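Local structure of ribosome maturation protein SDO1 homolog (Methanothermobacter thermautotrophicus, 2WBM) at residues A30-H35 with K86-A91. The protein probably binds the ribosome and RNA and takes part in ribosome maturation, as an archaeal homologue of the Shwachman-Bodian-Diamond syndrome protein. Numbering follows the deposited sequence.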
ATOM      1  N   ALA A  30       2.057 -15.868 -13.404  1.00 11.67           N
ATOM      2  CA  ALA A  30       2.702 -14.959 -14.353  1.00 12.79           C
ATOM      3  C   ALA A  30       2.995 -15.775 -15.604  1.00 12.38           C
ATOM      4  O   ALA A  30       3.563 -16.874 -15.522  1.00 15.32           O
ATOM      5  CB  ALA A  30       3.994 -14.356 -13.761  1.00 13.85           C
ATOM      6  N   ARG A  31       2.584 -15.255 -16.746  1.00 11.17           N
ATOM      7  CA  ARG A  31       2.612 -15.984 -18.010  1.00 13.05           C
ATOM      8  C   ARG A  31       3.392 -15.193 -19.055  1.00 14.67           C
ATOM      9  O   ARG A  31       3.230 -13.977 -19.169  1.00 14.40           O
ATOM     10  CB  ARG A  31       1.168 -16.146 -18.513  1.00 11.14           C
ATOM     11  CG  ARG A  31       1.055 -16.746 -19.900  1.00 11.71           C
ATOM     12  CD  ARG A  31      -0.374 -16.774 -20.337  1.00 11.15           C
ATOM     13  NE  ARG A  31      -1.158 -17.765 -19.596  1.00 12.10           N
ATOM     14  CZ  ARG A  31      -2.492 -17.827 -19.594  1.00 13.74           C
ATOM     15  NH1 ARG A  31      -3.235 -16.965 -20.302  1.00 13.65           N
ATOM     16  NH2 ARG A  31      -3.099 -18.787 -18.902  1.00 16.57           N
ATOM     17  N   LEU A  32       4.226 -15.885 -19.827  1.00 11.10           N
ATOM     18  CA  LEU A  32       4.861 -15.290 -20.976  1.00 12.84           C
ATOM     19  C   LEU A  32       4.688 -16.232 -22.163  1.00 13.20           C
ATOM     20  O   LEU A  32       4.965 -17.432 -22.035  1.00 12.73           O
ATOM     21  CB  LEU A  32       6.346 -15.062 -20.686  1.00 12.00           C
ATOM     22  CG  LEU A  32       7.148 -14.435 -21.840  1.00 13.58           C
ATOM     23  CD1 LEU A  32       6.606 -13.073 -22.222  1.00 17.37           C
ATOM     24  CD2 LEU A  32       8.621 -14.307 -21.418  1.00 16.15           C
ATOM     25  N   GLU A  33       4.237 -15.694 -23.294  1.00 11.59           N
ATOM     26  CA  GLU A  33       4.077 -16.479 -24.531  1.00 12.17           C
ATOM     27  C   GLU A  33       5.163 -16.152 -25.534  1.00 14.29           C
ATOM     28  O   GLU A  33       5.420 -14.978 -25.810  1.00 13.77           O
ATOM     29  CB  GLU A  33       2.723 -16.212 -25.193  1.00 14.58           C
ATOM     30  CG  GLU A  33       1.549 -16.622 -24.356  1.00 21.49           C
ATOM     31  CD  GLU A  33       0.252 -16.684 -25.140  1.00 29.11           C
ATOM     32  OE1 GLU A  33       0.266 -16.477 -26.378  1.00 35.24           O
ATOM     33  OE2 GLU A  33      -0.789 -16.941 -24.508  1.00 29.90           O
ATOM     34  N   SER A  34       5.778 -17.186 -26.102  1.00 10.66           N
ATOM     35  CA  SER A  34       6.712 -17.003 -27.211  1.00  9.40           C
ATOM     36  C   SER A  34       6.289 -17.919 -28.346  1.00 10.14           C
ATOM     37  O   SER A  34       6.225 -19.152 -28.182  1.00  8.60           O
ATOM     38  CB  SER A  34       8.155 -17.326 -26.769  1.00 11.97           C
ATOM     39  OG  SER A  34       9.035 -17.326 -27.887  1.00 15.91           O
ATOM     40  N   HIS A  35       5.987 -17.310 -29.484  1.00  8.47           N
ATOM     41  CA  HIS A  35       5.540 -18.028 -30.672  1.00 12.29           C
ATOM     42  C   HIS A  35       4.428 -19.057 -30.374  1.00 11.36           C
ATOM     43  O   HIS A  35       4.454 -20.175 -30.883  1.00 10.45           O
ATOM     44  CB  HIS A  35       6.742 -18.676 -31.363  1.00 12.02           C
ATOM     45  CG  HIS A  35       7.700 -17.684 -31.947  1.00 17.76           C
ATOM     46  ND1 HIS A  35       8.946 -17.443 -31.409  1.00 20.94           N
ATOM     47  CD2 HIS A  35       7.583 -16.853 -33.009  1.00 16.60           C
ATOM     48  CE1 HIS A  35       9.560 -16.517 -32.124  1.00 20.46           C
ATOM     49  NE2 HIS A  35       8.754 -16.142 -33.098  1.00 20.24           N
ATOM     50  N   LYS A  86      15.650 -22.720 -25.606  1.00  9.11           N
ATOM     51  CA  LYS A  86      15.319 -22.129 -26.900  1.00 12.85           C
ATOM     52  C   LYS A  86      14.795 -20.696 -26.730  1.00 11.12           C
ATOM     53  O   LYS A  86      15.206 -19.797 -27.454  1.00 11.63           O
ATOM     54  CB  LYS A  86      14.305 -23.007 -27.661  1.00 12.65           C
ATOM     55  CG  LYS A  86      13.920 -22.509 -29.055  1.00 20.75           C
ATOM     56  CD  LYS A  86      15.021 -22.701 -30.083  1.00 25.16           C
ATOM     57  CE  LYS A  86      14.501 -22.399 -31.488  1.00 28.62           C
ATOM     58  NZ  LYS A  86      15.589 -22.428 -32.490  1.00 24.58           N
ATOM     59  N   VAL A  87      13.920 -20.492 -25.753  1.00 10.94           N
ATOM     60  CA  VAL A  87      13.223 -19.210 -25.574  1.00 10.96           C
ATOM     61  C   VAL A  87      14.001 -18.201 -24.722  1.00 13.18           C
ATOM     62  O   VAL A  87      14.080 -17.021 -25.081  1.00 11.47           O
ATOM     63  CB  VAL A  87      11.801 -19.433 -25.010  1.00 13.37           C
ATOM     64  CG1 VAL A  87      11.138 -18.116 -24.551  1.00 11.97           C
ATOM     65  CG2 VAL A  87      10.943 -20.136 -26.068  1.00 13.89           C
ATOM     66  N   PHE A  88      14.589 -18.681 -23.624  1.00 11.66           N
ATOM     67  CA  PHE A  88      15.242 -17.831 -22.623  1.00 11.17           C
ATOM     68  C   PHE A  88      16.772 -17.930 -22.618  1.00 11.67           C
ATOM     69  O   PHE A  88      17.443 -17.118 -21.970  1.00 11.88           O
ATOM     70  CB  PHE A  88      14.699 -18.163 -21.222  1.00 11.32           C
ATOM     71  CG  PHE A  88      13.222 -17.979 -21.087  1.00 13.10           C
ATOM     72  CD1 PHE A  88      12.693 -16.730 -20.780  1.00 12.11           C
ATOM     73  CD2 PHE A  88      12.357 -19.064 -21.237  1.00 10.96           C
ATOM     74  CE1 PHE A  88      11.303 -16.556 -20.639  1.00 12.18           C
ATOM     75  CE2 PHE A  88      10.951 -18.905 -21.104  1.00 12.89           C
ATOM     76  CZ  PHE A  88      10.428 -17.650 -20.810  1.00 13.59           C
ATOM     77  N   GLU A  89      17.321 -18.905 -23.345  1.00 10.52           N
ATOM     78  CA  GLU A  89      18.779 -19.196 -23.344  1.00 11.84           C
ATOM     79  C   GLU A  89      19.287 -19.690 -21.976  1.00 11.21           C
ATOM     80  O   GLU A  89      20.480 -19.649 -21.691  1.00 11.82           O
ATOM     81  CB  GLU A  89      19.607 -18.005 -23.862  1.00 11.78           C
ATOM     82  CG  GLU A  89      19.536 -17.827 -25.370  1.00 18.63           C
ATOM     83  CD  GLU A  89      20.242 -16.569 -25.846  1.00 31.79           C
ATOM     84  OE1 GLU A  89      21.476 -16.609 -26.043  1.00 36.52           O
ATOM     85  OE2 GLU A  89      19.554 -15.542 -26.031  1.00 36.13           O
ATOM     86  N   THR A  90      18.360 -20.170 -21.158  1.00 12.76           N
ATOM     87  CA  THR A  90      18.649 -20.755 -19.854  1.00 13.46           C
ATOM     88  C   THR A  90      17.499 -21.685 -19.460  1.00 14.12           C
ATOM     89  O   THR A  90      16.344 -21.452 -19.839  1.00 14.07           O
ATOM     90  CB  THR A  90      18.878 -19.663 -18.765  1.00 13.91           C
ATOM     91  OG1 THR A  90      19.052 -20.276 -17.484  1.00 15.01           O
ATOM     92  CG2 THR A  90      17.715 -18.675 -18.698  1.00 13.36           C
ATOM     93  N   ALA A  91      17.812 -22.743 -18.714  1.00 14.44           N
ATOM     94  CA  ALA A  91      16.765 -23.618 -18.178  1.00 14.57           C
ATOM     95  C   ALA A  91      16.628 -23.459 -16.659  1.00 15.96           C
ATOM     96  O   ALA A  91      15.869 -24.194 -16.018  1.00 15.60           O
ATOM     97  CB  ALA A  91      17.022 -25.083 -18.554  1.00 14.16           C
TER
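L32 and F88 meet where strand 28-34 passes the C-terminal end of helix 81-88. V87 points its CB at the strand, and from it fork two methyls. CG1, anti to the backbone N (chi1 169°), comes to 3.8 Å from CB of S34; it also rests 3.5 Å above the F88 ring plane, displaced toward the rim. CG2, beside the backbone N, lies 3.9 Å from OG of S34, and both methyls lie against the CB and OG of this serine in a van der Waals contact. Two residues back along the strand, on the same side, L32 reaches across with CD2 at 3.6 Å from CE1 of F88 and 3.8 Å from its CZ, the two side chains passing in opposite directions. F39 of strand 37-43 adds an edge-to-face partner to the F88 ring, while V96 and V99 bring in helix 93-103. With an alanine at V87 the two methyls go, and S34 would probably lose the apolar surface it lies against, and the F88 ring the CG1 over one face. The whole is a small, partly exposed apolar contact of helix against antiparallel sheet, within the mixed alpha-and-beta (α+β) N-terminal domain of the SBDS family.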